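Local atomic coordinates of regulatory protein (Pseudomonas aeruginosa, PDB entry 5J2Y), a protein that binds promoter DNA through a helix-turn-helix domain and represses genes of the quorum-sensing system in Pseudomonas aeruginosa. Residues A22-F34 with L57-L71. Sequence-based numbering, arbitrary orientation.
Sequences ARRESQETFWSRF and LLHFYIEGQITDRQL. With nucleotides of chain C.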
loop_
_atom_site.group_PDB
_atom_site.type_symbol
_atom_site.label_atom_id
_atom_site.label_comp_id
_atom_site.label_asym_id
_atom_site.label_seq_id
_atom_site.Cartn_x
_atom_site.Cartn_y
_atom_site.Cartn_z
ATOM N N ALA A 22 1.492 3.492 11.727
ATOM C CA ALA A 22 0.856 2.965 12.933
ATOM C C ALA A 22 1.259 1.553 13.241
ATOM O O ALA A 22 1.207 1.153 14.391
ATOM C CB ALA A 22 -0.667 3.063 12.838
ATOM N N ARG A 23 1.653 0.784 12.223
ATOM C CA ARG A 23 2.114 -0.598 12.434
ATOM C C ARG A 23 3.628 -0.675 12.573
ATOM O O ARG A 23 4.205 -1.774 12.709
ATOM C CB ARG A 23 1.642 -1.484 11.296
ATOM C CG ARG A 23 0.137 -1.573 11.226
ATOM C CD ARG A 23 -0.257 -2.164 9.902
ATOM N NE ARG A 23 0.234 -3.533 9.841
ATOM C CZ ARG A 23 0.263 -4.252 8.743
ATOM N NH1 ARG A 23 0.718 -5.494 8.791
ATOM N NH2 ARG A 23 -0.140 -3.700 7.608
ATOM N N ARG A 24 4.252 0.498 12.572
ATOM C CA ARG A 24 5.682 0.645 12.671
ATOM C C ARG A 24 6.372 -0.228 11.607
ATOM O O ARG A 24 7.253 -0.986 11.914
ATOM C CB ARG A 24 6.139 0.320 14.103
ATOM C CG ARG A 24 5.492 1.181 15.202
ATOM N N GLU A 25 5.947 -0.096 10.353
ATOM C CA GLU A 25 6.561 -0.834 9.232
ATOM C C GLU A 25 7.341 0.087 8.297
ATOM O O GLU A 25 6.902 1.195 7.987
ATOM C CB GLU A 25 5.510 -1.605 8.430
ATOM C CG GLU A 25 4.805 -2.691 9.209
ATOM C CD GLU A 25 3.806 -3.474 8.371
ATOM O OE1 GLU A 25 3.443 -3.028 7.256
ATOM O OE2 GLU A 25 3.350 -4.542 8.841
ATOM N N SER A 26 8.486 -0.380 7.831
ATOM C CA SER A 26 9.185 0.327 6.800
ATOM C C SER A 26 8.361 0.362 5.470
ATOM O O SER A 26 7.496 -0.475 5.225
ATOM C CB SER A 26 10.539 -0.335 6.546
ATOM O OG SER A 26 10.365 -1.660 6.057
ATOM N N GLN A 27 8.693 1.312 4.603
ATOM C CA GLN A 27 8.191 1.337 3.243
ATOM C C GLN A 27 8.480 0.022 2.524
ATOM O O GLN A 27 7.617 -0.503 1.864
ATOM C CB GLN A 27 8.818 2.493 2.457
ATOM C CG GLN A 27 8.320 3.848 2.913
ATOM C CD GLN A 27 8.964 4.958 2.127
ATOM O OE1 GLN A 27 9.968 4.745 1.464
ATOM N NE2 GLN A 27 8.369 6.145 2.176
ATOM N N GLU A 28 9.683 -0.512 2.687
ATOM C CA GLU A 28 10.058 -1.767 2.025
ATOM C C GLU A 28 9.112 -2.862 2.447
ATOM O O GLU A 28 8.617 -3.616 1.603
ATOM C CB GLU A 28 11.496 -2.159 2.397
ATOM C CG GLU A 28 12.033 -3.513 1.879
ATOM C CD GLU A 28 11.898 -3.736 0.370
ATOM O OE1 GLU A 28 12.002 -2.756 -0.402
ATOM O OE2 GLU A 28 11.703 -4.914 -0.041
ATOM N N THR A 29 8.875 -2.943 3.764
ATOM C CA THR A 29 8.097 -4.034 4.340
ATOM C C THR A 29 6.660 -3.909 3.824
ATOM O O THR A 29 6.094 -4.828 3.299
ATOM C CB THR A 29 8.136 -3.996 5.898
ATOM O OG1 THR A 29 9.462 -4.292 6.380
ATOM C CG2 THR A 29 7.212 -5.007 6.486
ATOM N N PHE A 30 6.114 -2.715 3.922
ATOM C CA PHE A 30 4.722 -2.478 3.600
ATOM C C PHE A 30 4.440 -2.593 2.094
ATOM O O PHE A 30 3.552 -3.358 1.648
ATOM C CB PHE A 30 4.345 -1.104 4.106
ATOM C CG PHE A 30 2.910 -0.739 3.839
ATOM C CD1 PHE A 30 1.893 -1.144 4.701
ATOM C CD2 PHE A 30 2.595 0.018 2.767
ATOM C CE1 PHE A 30 0.596 -0.785 4.473
ATOM C CE2 PHE A 30 1.306 0.371 2.523
ATOM C CZ PHE A 30 0.292 -0.040 3.358
ATOM N N TRP A 31 5.233 -1.902 1.289
ATOM C CA TRP A 31 4.933 -1.864 -0.136
ATOM C C TRP A 31 5.253 -3.150 -0.899
ATOM O O TRP A 31 4.605 -3.457 -1.904
ATOM C CB TRP A 31 5.606 -0.692 -0.761
ATOM C CG TRP A 31 4.981 0.512 -0.355
ATOM C CD1 TRP A 31 5.414 1.382 0.612
ATOM C CD2 TRP A 31 3.761 1.048 -0.870
ATOM N NE1 TRP A 31 4.529 2.436 0.732
ATOM C CE2 TRP A 31 3.517 2.260 -0.180
ATOM C CE3 TRP A 31 2.850 0.620 -1.852
ATOM C CZ2 TRP A 31 2.433 3.054 -0.448
ATOM C CZ3 TRP A 31 1.761 1.383 -2.107
ATOM C CH2 TRP A 31 1.548 2.611 -1.399
ATOM N N SER A 32 6.185 -3.933 -0.369
ATOM C CA SER A 32 6.590 -5.140 -1.060
ATOM C C SER A 32 5.563 -6.250 -0.969
ATOM O O SER A 32 5.598 -7.150 -1.790
ATOM C CB SER A 32 7.993 -5.614 -0.606
ATOM O OG SER A 32 8.002 -5.894 0.776
ATOM N N ARG A 33 4.626 -6.189 -0.013
ATOM C CA ARG A 33 3.498 -7.164 0.013
ATOM C C ARG A 33 2.695 -7.122 -1.257
ATOM O O ARG A 33 2.010 -8.092 -1.561
ATOM C CB ARG A 33 2.500 -6.890 1.139
ATOM C CG ARG A 33 3.108 -6.898 2.512
ATOM C CD ARG A 33 2.061 -7.124 3.579
ATOM N NE ARG A 33 2.756 -7.327 4.855
ATOM C CZ ARG A 33 2.973 -6.366 5.760
ATOM N NH1 ARG A 33 2.488 -5.147 5.588
ATOM N NH2 ARG A 33 3.648 -6.636 6.869
ATOM N N PHE A 34 2.726 -5.962 -1.935
ATOM C CA PHE A 34 2.016 -5.726 -3.194
ATOM C C PHE A 34 2.935 -5.845 -4.425
ATOM O O PHE A 34 2.499 -5.643 -5.540
ATOM C CB PHE A 34 1.356 -4.319 -3.187
ATOM C CG PHE A 34 0.512 -4.048 -1.966
ATOM C CD1 PHE A 34 -0.746 -4.611 -1.836
ATOM C CD2 PHE A 34 0.961 -3.205 -0.965
ATOM C CE1 PHE A 34 -1.517 -4.369 -0.727
ATOM C CE2 PHE A 34 0.204 -2.980 0.166
ATOM C CZ PHE A 34 -1.049 -3.557 0.273
ATOM N N LEU A 57 -6.066 -2.099 -4.900
ATOM C CA LEU A 57 -5.477 -3.016 -3.942
ATOM C C LEU A 57 -5.362 -2.400 -2.572
ATOM O O LEU A 57 -5.572 -3.089 -1.574
ATOM C CB LEU A 57 -4.078 -3.442 -4.344
ATOM C CG LEU A 57 -3.922 -4.643 -5.220
ATOM C CD1 LEU A 57 -2.502 -4.646 -5.725
ATOM C CD2 LEU A 57 -4.219 -5.918 -4.462
ATOM N N LEU A 58 -4.927 -1.142 -2.507
ATOM C CA LEU A 58 -4.787 -0.492 -1.209
ATOM C C LEU A 58 -6.138 -0.394 -0.525
ATOM O O LEU A 58 -6.249 -0.690 0.667
ATOM C CB LEU A 58 -4.173 0.899 -1.311
ATOM C CG LEU A 58 -2.689 0.852 -1.651
ATOM C CD1 LEU A 58 -2.268 2.196 -2.155
ATOM C CD2 LEU A 58 -1.875 0.435 -0.428
ATOM N N HIS A 59 -7.156 -0.056 -1.300
ATOM C CA HIS A 59 -8.539 -0.003 -0.797
ATOM C C HIS A 59 -8.978 -1.302 -0.105
ATOM O O HIS A 59 -9.355 -1.319 1.063
ATOM C CB HIS A 59 -9.514 0.317 -1.908
ATOM C CG HIS A 59 -10.927 0.271 -1.455
ATOM N ND1 HIS A 59 -11.473 1.203 -0.599
ATOM C CD2 HIS A 59 -11.897 -0.639 -1.687
ATOM C CE1 HIS A 59 -12.732 0.893 -0.363
ATOM N NE2 HIS A 59 -13.010 -0.227 -1.005
ATOM N N PHE A 60 -8.857 -2.399 -0.817
ATOM C CA PHE A 60 -9.299 -3.677 -0.271
ATOM C C PHE A 60 -8.466 -4.133 0.914
ATOM O O PHE A 60 -8.965 -4.824 1.812
ATOM C CB PHE A 60 -9.299 -4.742 -1.373
ATOM C CG PHE A 60 -10.343 -4.500 -2.418
ATOM C CD1 PHE A 60 -11.707 -4.442 -2.062
ATOM C CD2 PHE A 60 -9.998 -4.346 -3.761
ATOM C CE1 PHE A 60 -12.679 -4.219 -3.028
ATOM C CE2 PHE A 60 -10.979 -4.141 -4.729
ATOM C CZ PHE A 60 -12.306 -4.071 -4.368
ATOM N N TYR A 61 -7.192 -3.773 0.894
ATOM C CA TYR A 61 -6.299 -4.093 1.997
ATOM C C TYR A 61 -6.627 -3.340 3.288
ATOM O O TYR A 61 -6.715 -3.920 4.358
ATOM C CB TYR A 61 -4.859 -3.763 1.605
ATOM C CG TYR A 61 -3.843 -4.119 2.660
ATOM C CD1 TYR A 61 -3.506 -5.427 2.931
ATOM C CD2 TYR A 61 -3.204 -3.117 3.397
ATOM C CE1 TYR A 61 -2.536 -5.750 3.890
ATOM C CE2 TYR A 61 -2.259 -3.426 4.355
ATOM C CZ TYR A 61 -1.916 -4.739 4.593
ATOM O OH TYR A 61 -0.980 -5.010 5.581
ATOM N N ILE A 62 -6.759 -2.040 3.166
ATOM C CA ILE A 62 -7.021 -1.165 4.304
ATOM C C ILE A 62 -8.372 -1.483 4.986
ATOM O O ILE A 62 -8.449 -1.583 6.213
ATOM C CB ILE A 62 -6.924 0.300 3.842
ATOM C CG1 ILE A 62 -5.459 0.678 3.733
ATOM C CG2 ILE A 62 -7.587 1.247 4.821
ATOM C CD1 ILE A 62 -5.213 1.814 2.781
ATOM N N GLU A 63 -9.404 -1.752 4.197
ATOM C CA GLU A 63 -10.699 -2.164 4.758
ATOM C C GLU A 63 -10.696 -3.618 5.334
ATOM O O GLU A 63 -11.663 -4.075 5.932
ATOM C CB GLU A 63 -11.813 -1.868 3.754
ATOM C CG GLU A 63 -12.001 -2.941 2.706
ATOM C CD GLU A 63 -13.240 -2.721 1.800
ATOM O OE1 GLU A 63 -13.628 -3.656 1.013
ATOM O OE2 GLU A 63 -13.841 -1.618 1.887
ATOM N N GLY A 64 -9.574 -4.319 5.236
ATOM C CA GLY A 64 -9.426 -5.645 5.856
ATOM C C GLY A 64 -9.859 -6.795 4.976
ATOM O O GLY A 64 -9.895 -7.922 5.413
ATOM N N GLN A 65 -10.181 -6.532 3.725
ATOM C CA GLN A 65 -10.707 -7.591 2.834
ATOM C C GLN A 65 -9.645 -8.491 2.218
ATOM O O GLN A 65 -9.957 -9.558 1.762
ATOM C CB GLN A 65 -11.543 -6.965 1.734
ATOM C CG GLN A 65 -12.153 -7.996 0.817
ATOM C CD GLN A 65 -13.260 -7.436 -0.047
ATOM O OE1 GLN A 65 -13.839 -6.385 0.267
ATOM N NE2 GLN A 65 -13.555 -8.129 -1.156
ATOM N N ILE A 66 -8.410 -8.018 2.161
ATOM C CA ILE A 66 -7.240 -8.776 1.740
ATOM C C ILE A 66 -6.289 -8.794 2.902
ATOM O O ILE A 66 -5.958 -7.715 3.418
ATOM C CB ILE A 66 -6.466 -8.054 0.624
ATOM C CG1 ILE A 66 -7.218 -8.147 -0.677
ATOM C CG2 ILE A 66 -5.049 -8.598 0.448
ATOM C CD1 ILE A 66 -6.696 -7.192 -1.734
ATOM N N THR A 67 -5.799 -9.985 3.264
ATOM C CA THR A 67 -4.975 -10.152 4.458
ATOM C C THR A 67 -3.494 -10.331 4.118
ATOM O O THR A 67 -3.136 -10.799 3.039
ATOM C CB THR A 67 -5.336 -11.404 5.292
ATOM O OG1 THR A 67 -4.960 -12.572 4.559
ATOM C CG2 THR A 67 -6.831 -11.475 5.632
ATOM N N ASP A 68 -2.645 -9.967 5.071
ATOM C CA ASP A 68 -1.219 -10.129 4.938
ATOM C C ASP A 68 -0.937 -11.552 4.544
ATOM O O ASP A 68 -0.022 -11.796 3.776
ATOM C CB ASP A 68 -0.522 -9.825 6.262
ATOM C CG ASP A 68 -0.399 -8.325 6.540
ATOM O OD1 ASP A 68 -0.640 -7.489 5.643
ATOM O OD2 ASP A 68 -0.025 -7.964 7.667
ATOM N N ARG A 69 -1.711 -12.506 5.074
ATOM C CA ARG A 69 -1.409 -13.926 4.838
ATOM C C ARG A 69 -1.731 -14.328 3.403
ATOM O O ARG A 69 -0.949 -15.007 2.728
ATOM C CB ARG A 69 -2.146 -14.865 5.829
ATOM C CG ARG A 69 -1.877 -16.339 5.502
ATOM C CD ARG A 69 -2.739 -17.289 6.291
ATOM N NE ARG A 69 -2.260 -17.456 7.652
ATOM C CZ ARG A 69 -1.664 -18.533 8.142
ATOM N NH1 ARG A 69 -1.416 -19.595 7.393
ATOM N NH2 ARG A 69 -1.285 -18.517 9.414
ATOM N N GLN A 70 -2.907 -13.934 2.956
ATOM C CA GLN A 70 -3.222 -14.025 1.549
ATOM C C GLN A 70 -2.102 -13.457 0.658
ATOM O O GLN A 70 -1.718 -14.066 -0.300
ATOM C CB GLN A 70 -4.495 -13.263 1.275
ATOM C CG GLN A 70 -5.736 -13.987 1.711
ATOM C CD GLN A 70 -6.943 -13.158 1.322
ATOM O OE1 GLN A 70 -7.041 -11.982 1.703
ATOM N NE2 GLN A 70 -7.831 -13.730 0.508
ATOM N N LEU A 71 -1.565 -12.292 0.977
ATOM C CA LEU A 71 -0.512 -11.703 0.101
ATOM C C LEU A 71 0.758 -12.545 0.168
ATOM O O LEU A 71 1.309 -12.871 -0.856
ATOM C CB LEU A 71 -0.236 -10.236 0.438
ATOM C CG LEU A 71 -1.464 -9.367 0.162
ATOM C CD1 LEU A 71 -1.394 -8.004 0.827
ATOM C CD2 LEU A 71 -1.597 -9.158 -1.331
ATOM P P DT C 7 10.791 4.441 6.260
ATOM O OP1 DT C 7 9.609 4.953 6.996
ATOM O OP2 DT C 7 10.677 3.177 5.472
ATOM O "O5'" DT C 7 11.345 5.590 5.325
ATOM C "C5'" DT C 7 11.521 6.915 5.823
ATOM C "C4'" DT C 7 12.048 7.816 4.730
ATOM O "O4'" DT C 7 13.343 7.359 4.280
ATOM C "C3'" DT C 7 11.184 7.933 3.473
ATOM O "O3'" DT C 7 11.065 9.334 3.255
ATOM C "C2'" DT C 7 12.015 7.265 2.388
ATOM C "C1'" DT C 7 13.419 7.521 2.873
ATOM N N1 DT C 7 14.451 6.596 2.377
ATOM C C2 DT C 7 15.573 7.144 1.812
ATOM O O2 DT C 7 15.708 8.341 1.632
ATOM N N3 DT C 7 16.529 6.233 1.441
ATOM C C4 DT C 7 16.471 4.859 1.582
ATOM O O4 DT C 7 17.408 4.163 1.200
ATOM C C5 DT C 7 15.270 4.355 2.198
ATOM C C7 DT C 7 15.115 2.879 2.381
ATOM C C6 DT C 7 14.340 5.237 2.579
HETATM O O HOH W 1 2.137 -10.372 3.825
#
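Phe34 and Tyr61 meet in a partly buried contact of a helix-turn-helix (HTH) domain, where helix 27-32 and residues Arg33 and Phe34 face helices 52-62 and 68-75. The pair is a T-shaped stack. The Phe34 edge points at the Tyr61 face, with ring centroids 5.2 Å apart and planes at 86°. Phe34 CZ lies nearest Tyr61 CG, toward the rim of that ring.

Apolar contacts extend the packing. Leu58 CD1 touches Trp31 CH2 at 3.9 Å, and Leu58 CD2 reaches Phe34 CE2. Leu71 CD1 approaches Phe34 CE1, and Phe30 CE1 packs obliquely on Tyr61 CE2. The indole N-H of Trp31 is bonded to Glu45 of helix 38-45.

Charged groups lie beside the aromatic pair. In one of two modelled conformers of Arg23, its NH1 forms a salt bridge to Asp68 OD2 at 2.8 Å, although the hydrogen bond is weak. In that conformer Glu25 lies over one guanidinium face, and NH2 donates to Tyr61 OH at 2.6 Å. Arg33 grips Glu25 end-on, NH1 to OE1 and NH2 to OE2, which fixes the rotation of its guanidinium. The Asp68 carboxylate stacks over one face of that group, planes 20° apart. No Arg33 N-H points at Asp68 OD1, well out of the guanidinium plane, so the attraction there is of charge alone.

DNA is met at the N-terminal end of helix 27-32. Just after the N-cap Ser26, Gln27 N donates to OP2 of DT7 of chain C at 2.9 Å.

With CG anti to the backbone N (chi1 -177°), Tyr61 places its hydroxyl next to the Arg23 guanidinium. Tyr61 OH donates to the syn lone pair of Asp68 OD1 at 2.5 Å.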